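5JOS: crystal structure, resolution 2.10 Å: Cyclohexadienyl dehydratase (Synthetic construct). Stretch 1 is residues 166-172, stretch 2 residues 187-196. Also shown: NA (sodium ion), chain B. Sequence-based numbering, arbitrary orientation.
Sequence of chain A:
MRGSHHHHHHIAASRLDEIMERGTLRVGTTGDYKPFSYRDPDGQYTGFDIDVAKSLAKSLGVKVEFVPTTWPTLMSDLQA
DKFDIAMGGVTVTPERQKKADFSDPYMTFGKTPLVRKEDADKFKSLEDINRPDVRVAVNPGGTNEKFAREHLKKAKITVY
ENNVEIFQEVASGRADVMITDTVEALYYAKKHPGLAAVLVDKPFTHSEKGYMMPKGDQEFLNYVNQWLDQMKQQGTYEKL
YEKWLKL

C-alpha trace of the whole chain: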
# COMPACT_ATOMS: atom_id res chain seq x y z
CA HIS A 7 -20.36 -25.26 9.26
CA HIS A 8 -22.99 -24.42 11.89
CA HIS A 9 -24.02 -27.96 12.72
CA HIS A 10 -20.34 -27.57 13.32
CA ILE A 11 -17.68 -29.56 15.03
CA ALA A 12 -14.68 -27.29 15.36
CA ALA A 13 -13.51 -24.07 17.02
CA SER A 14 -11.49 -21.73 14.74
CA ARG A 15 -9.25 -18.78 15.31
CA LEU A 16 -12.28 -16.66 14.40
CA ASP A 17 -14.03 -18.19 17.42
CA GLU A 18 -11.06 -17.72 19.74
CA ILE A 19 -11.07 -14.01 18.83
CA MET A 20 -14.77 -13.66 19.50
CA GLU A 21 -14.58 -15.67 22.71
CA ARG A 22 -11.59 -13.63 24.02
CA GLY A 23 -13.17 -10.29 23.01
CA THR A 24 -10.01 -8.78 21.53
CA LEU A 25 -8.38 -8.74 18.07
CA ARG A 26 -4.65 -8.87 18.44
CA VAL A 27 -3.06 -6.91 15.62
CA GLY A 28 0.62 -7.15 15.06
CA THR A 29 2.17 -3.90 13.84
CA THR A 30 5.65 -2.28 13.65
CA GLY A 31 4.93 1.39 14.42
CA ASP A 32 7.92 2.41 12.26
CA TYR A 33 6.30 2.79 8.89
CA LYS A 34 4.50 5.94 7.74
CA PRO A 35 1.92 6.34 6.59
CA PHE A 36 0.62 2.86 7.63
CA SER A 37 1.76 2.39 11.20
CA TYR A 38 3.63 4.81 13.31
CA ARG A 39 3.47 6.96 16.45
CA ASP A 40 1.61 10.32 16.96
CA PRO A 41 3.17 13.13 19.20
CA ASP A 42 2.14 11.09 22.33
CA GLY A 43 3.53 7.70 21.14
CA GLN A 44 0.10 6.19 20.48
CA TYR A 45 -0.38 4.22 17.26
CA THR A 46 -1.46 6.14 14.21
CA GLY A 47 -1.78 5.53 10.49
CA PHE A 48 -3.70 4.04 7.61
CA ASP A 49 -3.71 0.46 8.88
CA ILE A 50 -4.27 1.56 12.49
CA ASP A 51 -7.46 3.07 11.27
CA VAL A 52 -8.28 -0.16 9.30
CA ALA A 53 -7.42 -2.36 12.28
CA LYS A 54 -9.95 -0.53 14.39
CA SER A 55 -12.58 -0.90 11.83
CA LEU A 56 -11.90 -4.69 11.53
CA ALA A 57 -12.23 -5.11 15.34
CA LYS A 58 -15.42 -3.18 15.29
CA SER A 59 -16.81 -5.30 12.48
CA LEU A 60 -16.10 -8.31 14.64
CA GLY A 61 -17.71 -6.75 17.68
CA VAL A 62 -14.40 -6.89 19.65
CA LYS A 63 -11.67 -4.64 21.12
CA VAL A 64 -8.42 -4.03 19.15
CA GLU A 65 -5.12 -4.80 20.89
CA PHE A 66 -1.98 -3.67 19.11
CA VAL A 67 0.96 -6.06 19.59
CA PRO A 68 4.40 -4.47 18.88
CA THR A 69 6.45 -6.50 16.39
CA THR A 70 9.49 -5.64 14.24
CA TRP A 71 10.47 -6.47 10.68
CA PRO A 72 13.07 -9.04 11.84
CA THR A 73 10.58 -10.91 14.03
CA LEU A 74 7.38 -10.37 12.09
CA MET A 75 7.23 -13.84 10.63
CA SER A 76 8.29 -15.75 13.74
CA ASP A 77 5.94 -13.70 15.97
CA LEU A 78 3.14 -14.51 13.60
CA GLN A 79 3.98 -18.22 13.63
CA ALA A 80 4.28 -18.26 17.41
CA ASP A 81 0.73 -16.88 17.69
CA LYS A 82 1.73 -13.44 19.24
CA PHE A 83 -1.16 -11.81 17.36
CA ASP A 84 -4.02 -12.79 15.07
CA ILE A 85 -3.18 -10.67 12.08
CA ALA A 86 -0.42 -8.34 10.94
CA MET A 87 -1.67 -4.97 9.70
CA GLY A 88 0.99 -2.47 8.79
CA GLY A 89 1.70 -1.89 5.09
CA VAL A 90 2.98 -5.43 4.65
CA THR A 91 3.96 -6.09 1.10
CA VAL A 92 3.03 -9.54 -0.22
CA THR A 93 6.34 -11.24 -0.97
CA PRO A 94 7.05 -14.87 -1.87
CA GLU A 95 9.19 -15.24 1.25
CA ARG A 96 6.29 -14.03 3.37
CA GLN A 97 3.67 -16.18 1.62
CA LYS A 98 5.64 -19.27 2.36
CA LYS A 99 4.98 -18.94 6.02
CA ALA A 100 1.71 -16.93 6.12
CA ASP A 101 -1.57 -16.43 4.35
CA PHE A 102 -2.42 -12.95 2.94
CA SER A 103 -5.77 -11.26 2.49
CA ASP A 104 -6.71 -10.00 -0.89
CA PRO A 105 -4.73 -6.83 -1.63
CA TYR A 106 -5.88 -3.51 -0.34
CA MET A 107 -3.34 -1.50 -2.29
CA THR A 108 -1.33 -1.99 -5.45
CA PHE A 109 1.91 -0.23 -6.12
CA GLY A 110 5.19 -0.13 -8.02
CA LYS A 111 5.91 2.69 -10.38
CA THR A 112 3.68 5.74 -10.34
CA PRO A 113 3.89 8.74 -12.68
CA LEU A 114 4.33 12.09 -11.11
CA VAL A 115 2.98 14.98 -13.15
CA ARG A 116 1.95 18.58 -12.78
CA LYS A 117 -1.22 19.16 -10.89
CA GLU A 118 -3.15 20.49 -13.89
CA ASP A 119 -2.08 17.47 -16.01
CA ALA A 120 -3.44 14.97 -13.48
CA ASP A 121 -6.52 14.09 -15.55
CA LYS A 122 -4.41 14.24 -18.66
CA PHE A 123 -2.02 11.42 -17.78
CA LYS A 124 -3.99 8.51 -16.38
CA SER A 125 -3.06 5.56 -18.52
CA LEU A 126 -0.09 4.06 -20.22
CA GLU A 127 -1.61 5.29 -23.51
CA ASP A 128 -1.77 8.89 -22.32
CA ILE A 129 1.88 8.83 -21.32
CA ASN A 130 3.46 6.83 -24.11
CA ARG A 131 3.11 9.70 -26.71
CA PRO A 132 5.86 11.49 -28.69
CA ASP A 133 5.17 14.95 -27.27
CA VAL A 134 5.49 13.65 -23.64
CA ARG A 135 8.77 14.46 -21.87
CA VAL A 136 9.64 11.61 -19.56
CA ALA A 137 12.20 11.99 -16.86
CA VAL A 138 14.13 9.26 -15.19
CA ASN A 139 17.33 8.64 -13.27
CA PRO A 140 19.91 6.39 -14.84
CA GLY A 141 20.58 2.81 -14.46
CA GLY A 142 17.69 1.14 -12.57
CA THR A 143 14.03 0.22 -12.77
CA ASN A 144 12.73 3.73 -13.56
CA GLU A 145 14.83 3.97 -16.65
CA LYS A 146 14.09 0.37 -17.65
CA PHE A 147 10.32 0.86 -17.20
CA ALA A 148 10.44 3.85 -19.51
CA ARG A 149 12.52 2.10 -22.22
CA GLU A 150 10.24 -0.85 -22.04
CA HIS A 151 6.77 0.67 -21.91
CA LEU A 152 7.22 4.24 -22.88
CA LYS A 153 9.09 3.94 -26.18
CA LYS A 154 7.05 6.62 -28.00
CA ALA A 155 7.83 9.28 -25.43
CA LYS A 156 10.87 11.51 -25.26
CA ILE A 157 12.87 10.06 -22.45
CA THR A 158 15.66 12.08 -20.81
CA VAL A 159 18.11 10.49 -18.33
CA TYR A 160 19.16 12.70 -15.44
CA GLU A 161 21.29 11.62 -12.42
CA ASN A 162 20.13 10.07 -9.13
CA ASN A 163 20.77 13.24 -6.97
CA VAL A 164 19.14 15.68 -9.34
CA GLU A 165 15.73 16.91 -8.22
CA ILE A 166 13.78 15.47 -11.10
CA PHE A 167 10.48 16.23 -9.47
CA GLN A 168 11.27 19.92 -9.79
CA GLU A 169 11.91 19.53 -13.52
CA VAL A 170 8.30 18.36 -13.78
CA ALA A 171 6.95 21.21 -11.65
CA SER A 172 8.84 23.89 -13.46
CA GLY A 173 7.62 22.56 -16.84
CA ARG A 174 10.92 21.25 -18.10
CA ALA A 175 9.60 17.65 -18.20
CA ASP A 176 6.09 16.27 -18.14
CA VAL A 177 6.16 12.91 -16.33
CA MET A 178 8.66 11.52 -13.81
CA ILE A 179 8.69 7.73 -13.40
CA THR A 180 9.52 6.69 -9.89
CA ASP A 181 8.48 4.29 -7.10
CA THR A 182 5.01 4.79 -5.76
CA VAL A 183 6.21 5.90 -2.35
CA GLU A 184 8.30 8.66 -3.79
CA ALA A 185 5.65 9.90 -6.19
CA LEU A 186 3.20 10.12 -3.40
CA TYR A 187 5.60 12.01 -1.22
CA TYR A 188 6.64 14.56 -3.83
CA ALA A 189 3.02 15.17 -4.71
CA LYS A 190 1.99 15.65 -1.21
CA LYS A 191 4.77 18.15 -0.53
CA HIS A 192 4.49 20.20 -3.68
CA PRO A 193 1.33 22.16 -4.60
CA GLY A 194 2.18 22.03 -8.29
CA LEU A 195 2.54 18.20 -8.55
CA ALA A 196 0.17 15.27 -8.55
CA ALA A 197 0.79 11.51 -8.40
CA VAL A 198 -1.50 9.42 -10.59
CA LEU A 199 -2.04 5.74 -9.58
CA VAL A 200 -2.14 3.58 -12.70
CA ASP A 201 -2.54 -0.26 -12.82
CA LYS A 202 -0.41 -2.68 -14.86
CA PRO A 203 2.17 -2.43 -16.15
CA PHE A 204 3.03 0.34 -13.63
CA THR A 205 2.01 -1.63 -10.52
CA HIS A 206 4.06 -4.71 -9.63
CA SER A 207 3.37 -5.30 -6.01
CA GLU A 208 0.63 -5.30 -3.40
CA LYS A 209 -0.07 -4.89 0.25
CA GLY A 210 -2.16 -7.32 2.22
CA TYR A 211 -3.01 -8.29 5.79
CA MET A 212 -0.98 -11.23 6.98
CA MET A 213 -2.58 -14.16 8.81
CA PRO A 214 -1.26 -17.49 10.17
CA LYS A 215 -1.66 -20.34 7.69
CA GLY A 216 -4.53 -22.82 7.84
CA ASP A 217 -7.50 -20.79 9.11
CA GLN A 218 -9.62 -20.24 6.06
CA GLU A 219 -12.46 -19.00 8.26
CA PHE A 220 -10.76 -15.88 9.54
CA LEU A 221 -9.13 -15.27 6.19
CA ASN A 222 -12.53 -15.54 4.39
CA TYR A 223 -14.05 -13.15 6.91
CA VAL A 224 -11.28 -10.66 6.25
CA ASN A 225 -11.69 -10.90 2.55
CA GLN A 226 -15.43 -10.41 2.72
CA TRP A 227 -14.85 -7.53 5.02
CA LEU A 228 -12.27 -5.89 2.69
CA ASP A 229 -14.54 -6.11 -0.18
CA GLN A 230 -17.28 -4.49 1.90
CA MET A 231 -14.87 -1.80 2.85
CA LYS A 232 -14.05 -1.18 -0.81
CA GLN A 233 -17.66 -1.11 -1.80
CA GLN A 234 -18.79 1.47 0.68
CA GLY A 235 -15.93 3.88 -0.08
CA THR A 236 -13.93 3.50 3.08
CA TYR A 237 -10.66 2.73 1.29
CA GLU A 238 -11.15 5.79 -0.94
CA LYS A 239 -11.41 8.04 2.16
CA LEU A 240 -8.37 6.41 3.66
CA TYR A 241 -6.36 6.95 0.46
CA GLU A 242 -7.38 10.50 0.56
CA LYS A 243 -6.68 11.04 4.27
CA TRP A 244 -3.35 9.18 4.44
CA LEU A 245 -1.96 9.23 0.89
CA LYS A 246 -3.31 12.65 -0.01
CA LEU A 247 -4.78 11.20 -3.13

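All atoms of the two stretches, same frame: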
# COMPACT_ATOMS: atom_id res chain seq x y z
N ILE A 166 14.56 15.64 -9.89
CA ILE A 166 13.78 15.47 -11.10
C ILE A 166 12.39 15.94 -10.92
O ILE A 166 11.80 16.43 -11.87
CB ILE A 166 13.84 14.00 -11.52
CG1 ILE A 166 15.30 13.57 -11.74
CG2 ILE A 166 13.12 13.79 -12.82
CD1 ILE A 166 15.48 12.05 -11.86
N PHE A 167 11.86 15.82 -9.70
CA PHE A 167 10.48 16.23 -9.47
C PHE A 167 10.26 17.71 -9.81
O PHE A 167 9.20 18.14 -10.25
CB PHE A 167 10.03 15.92 -8.04
CG PHE A 167 10.67 16.75 -7.00
CD1 PHE A 167 10.09 17.90 -6.59
CD2 PHE A 167 11.87 16.37 -6.44
CE1 PHE A 167 10.68 18.74 -5.62
CE2 PHE A 167 12.46 17.16 -5.49
CZ PHE A 167 11.89 18.35 -5.06
N GLN A 168 11.30 18.50 -9.55
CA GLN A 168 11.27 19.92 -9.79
C GLN A 168 11.36 20.26 -11.26
O GLN A 168 10.84 21.30 -11.69
CB GLN A 168 12.44 20.55 -9.02
CG GLN A 168 12.37 22.02 -9.02
CD GLN A 168 11.01 22.54 -8.55
OE1 GLN A 168 10.54 22.17 -7.45
NE2 GLN A 168 10.37 23.39 -9.38
N GLU A 169 11.99 19.39 -12.06
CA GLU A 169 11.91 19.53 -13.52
C GLU A 169 10.48 19.41 -13.99
O GLU A 169 10.10 20.07 -14.94
CB GLU A 169 12.71 18.45 -14.23
CG GLU A 169 14.20 18.49 -13.92
CD GLU A 169 14.81 19.79 -14.28
OE1 GLU A 169 14.72 20.16 -15.44
OE2 GLU A 169 15.33 20.48 -13.39
N VAL A 170 9.70 18.48 -13.42
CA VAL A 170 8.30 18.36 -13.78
C VAL A 170 7.54 19.64 -13.41
O VAL A 170 6.85 20.19 -14.23
CB VAL A 170 7.64 17.11 -13.15
CG1 VAL A 170 6.15 17.08 -13.40
CG2 VAL A 170 8.25 15.85 -13.77
N ALA A 171 7.66 20.07 -12.17
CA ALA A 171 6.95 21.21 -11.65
C ALA A 171 7.24 22.43 -12.41
O ALA A 171 6.34 23.23 -12.53
CB ALA A 171 7.32 21.52 -10.20
N SER A 172 8.48 22.63 -12.84
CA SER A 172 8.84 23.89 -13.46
C SER A 172 8.52 23.77 -14.94
O SER A 172 8.72 24.69 -15.65
CB SER A 172 10.36 24.14 -13.33
OG SER A 172 11.00 23.03 -14.02
N TYR A 187 4.98 11.09 -2.10
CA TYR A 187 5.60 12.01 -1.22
C TYR A 187 5.92 13.37 -1.90
O TYR A 187 5.66 14.41 -1.31
CB TYR A 187 6.86 11.37 -0.74
CG TYR A 187 7.69 12.23 0.16
CD1 TYR A 187 7.51 12.26 1.55
CD2 TYR A 187 8.69 13.00 -0.42
CE1 TYR A 187 8.35 13.10 2.35
CE2 TYR A 187 9.51 13.81 0.34
CZ TYR A 187 9.35 13.87 1.69
OH TYR A 187 10.24 14.71 2.28
N TYR A 188 6.49 13.34 -3.06
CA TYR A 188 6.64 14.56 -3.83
C TYR A 188 5.34 15.26 -4.16
O TYR A 188 5.28 16.48 -4.03
CB TYR A 188 7.39 14.37 -5.11
CG TYR A 188 8.80 13.87 -4.91
CD1 TYR A 188 9.71 14.54 -4.10
CD2 TYR A 188 9.26 12.74 -5.67
CE1 TYR A 188 11.04 14.04 -3.96
CE2 TYR A 188 10.56 12.26 -5.56
CZ TYR A 188 11.44 12.91 -4.70
OH TYR A 188 12.67 12.35 -4.62
N ALA A 189 4.29 14.53 -4.51
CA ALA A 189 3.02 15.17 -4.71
C ALA A 189 2.45 15.69 -3.45
O ALA A 189 1.76 16.73 -3.44
CB ALA A 189 2.05 14.23 -5.39
N LYS A 190 2.60 15.02 -2.34
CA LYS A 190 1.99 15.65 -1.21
C LYS A 190 2.67 16.94 -0.79
O LYS A 190 2.00 17.82 -0.31
CB LYS A 190 1.77 14.73 -0.04
CG LYS A 190 2.90 14.28 0.79
CD LYS A 190 2.32 13.48 1.97
CE LYS A 190 3.44 12.81 2.76
NZ LYS A 190 2.95 12.69 4.17
N LYS A 191 3.95 17.07 -1.08
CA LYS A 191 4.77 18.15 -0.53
C LYS A 191 5.04 19.24 -1.54
O LYS A 191 5.83 20.14 -1.26
CB LYS A 191 6.12 17.54 0.01
CG LYS A 191 5.84 16.81 1.33
CD LYS A 191 7.12 16.66 2.19
CE LYS A 191 6.74 16.65 3.66
NZ LYS A 191 7.91 16.20 4.46
N HIS A 192 4.38 19.16 -2.69
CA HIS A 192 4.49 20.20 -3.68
C HIS A 192 3.10 20.55 -4.25
O HIS A 192 2.44 19.69 -4.81
CB HIS A 192 5.42 19.75 -4.77
CG HIS A 192 5.92 20.85 -5.64
ND1 HIS A 192 5.08 21.71 -6.33
CD2 HIS A 192 7.18 21.25 -5.92
CE1 HIS A 192 5.81 22.58 -7.02
NE2 HIS A 192 7.09 22.30 -6.81
N PRO A 193 2.65 21.81 -4.14
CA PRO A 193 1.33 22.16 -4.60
C PRO A 193 1.13 22.05 -6.09
O PRO A 193 0.02 22.12 -6.57
CB PRO A 193 1.18 23.60 -4.16
CG PRO A 193 2.60 24.13 -4.14
CD PRO A 193 3.40 22.98 -3.67
N GLY A 194 2.21 22.02 -6.83
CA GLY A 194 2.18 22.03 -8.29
C GLY A 194 2.24 20.61 -8.85
O GLY A 194 2.24 20.42 -10.04
N LEU A 195 2.34 19.61 -8.01
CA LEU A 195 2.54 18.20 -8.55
C LEU A 195 1.43 17.28 -8.05
O LEU A 195 0.82 17.51 -6.98
CB LEU A 195 3.86 17.62 -8.12
CG LEU A 195 5.16 18.31 -8.51
CD1 LEU A 195 6.37 17.64 -7.92
CD2 LEU A 195 5.37 18.26 -9.97
N ALA A 196 1.13 16.30 -8.86
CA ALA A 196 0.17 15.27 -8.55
C ALA A 196 0.71 13.89 -8.92
O ALA A 196 1.50 13.72 -9.84
CB ALA A 196 -1.12 15.52 -9.31
NA NA B . 0.57 18.30 -4.58
O HOH W 1 -1.16 19.66 -5.58
O HOH W 2 -1.14 16.81 -4.04

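The centre of the contact is apolar and is built around Leu-195, at the start of a strand, and Phe-167, on the helix of the first stretch. The CA-to-CB bond of Leu-195 points sideways, but its chi1 m, chi2 t rotamer carries the methyl groups to the helix. There CD2 of Leu-195 lies 3.7 Å from CG1 of Val-170 and 3.8 Å from CB of Ala-171, while its CD1 sits 4.0 Å from CD1 of Phe-167, near the plane of that ring. CD1 of Leu-195 is also 3.7 Å from the carbonyl O of Phe-167. That oxygen already accepts a helical hydrogen bond from Ala-171 N (3.1 Å), so the methyl packs against backbone whose polar groups are paired.

Beside this cluster, Phe-167 adopts chi1 p and lays one face of its ring over that of Tyr-188, on the last helical turn before the second stretch leaves the helix. The two rings form an offset stack, with centroids 4.5 Å apart and planes only 14° from parallel; CD2 of Phe-167 and CE1 of Tyr-188 approach to 3.5 Å. The offset also leaves CB of Phe-167 over the face of the tyrosine ring, 4.1 Å from its centroid, adding a CH-pi contact to the stack. The backbones come nearest at two places: the CA atoms of Phe-167 and Tyr-188 are 7.0 Å apart and those of Ala-171 and Gly-194 5.9 Å. A CB on Gly-194 would be crowded by CE1 of His-192, within its own turn, rather than by the helix.

His-192 marks the passage to the polar edge. Its CD2 lies 4.3 Å from CE1 of Phe-167 and its NE2 3.5 Å from CB of Ala-171, both van der Waals contacts. The end of Gln-168 reaches back although its CB points away, bringing OE1 to 3.5 Å from NE2 of His-192, near the imidazole plane; this is a polar approach rather than a hydrogen bond. No hydrogen bond joins the two stretches, so the contact rests on shape and apolar packing.

Bonds within the second stretch help to hold its surface in form. Gly-194 N donates to ND1 of His-192 (2.9 Å), bracing the imidazole within the type I turn from His-192 to Leu-195, which Leu-195 N closes on His-192 O (3.2 Å). A sodium ion links the end of the helix to the turn, binding Ala-189 O and His-192 O at 2.3 Å each and Leu-195 O at 2.5 Å, with two waters as further ligands.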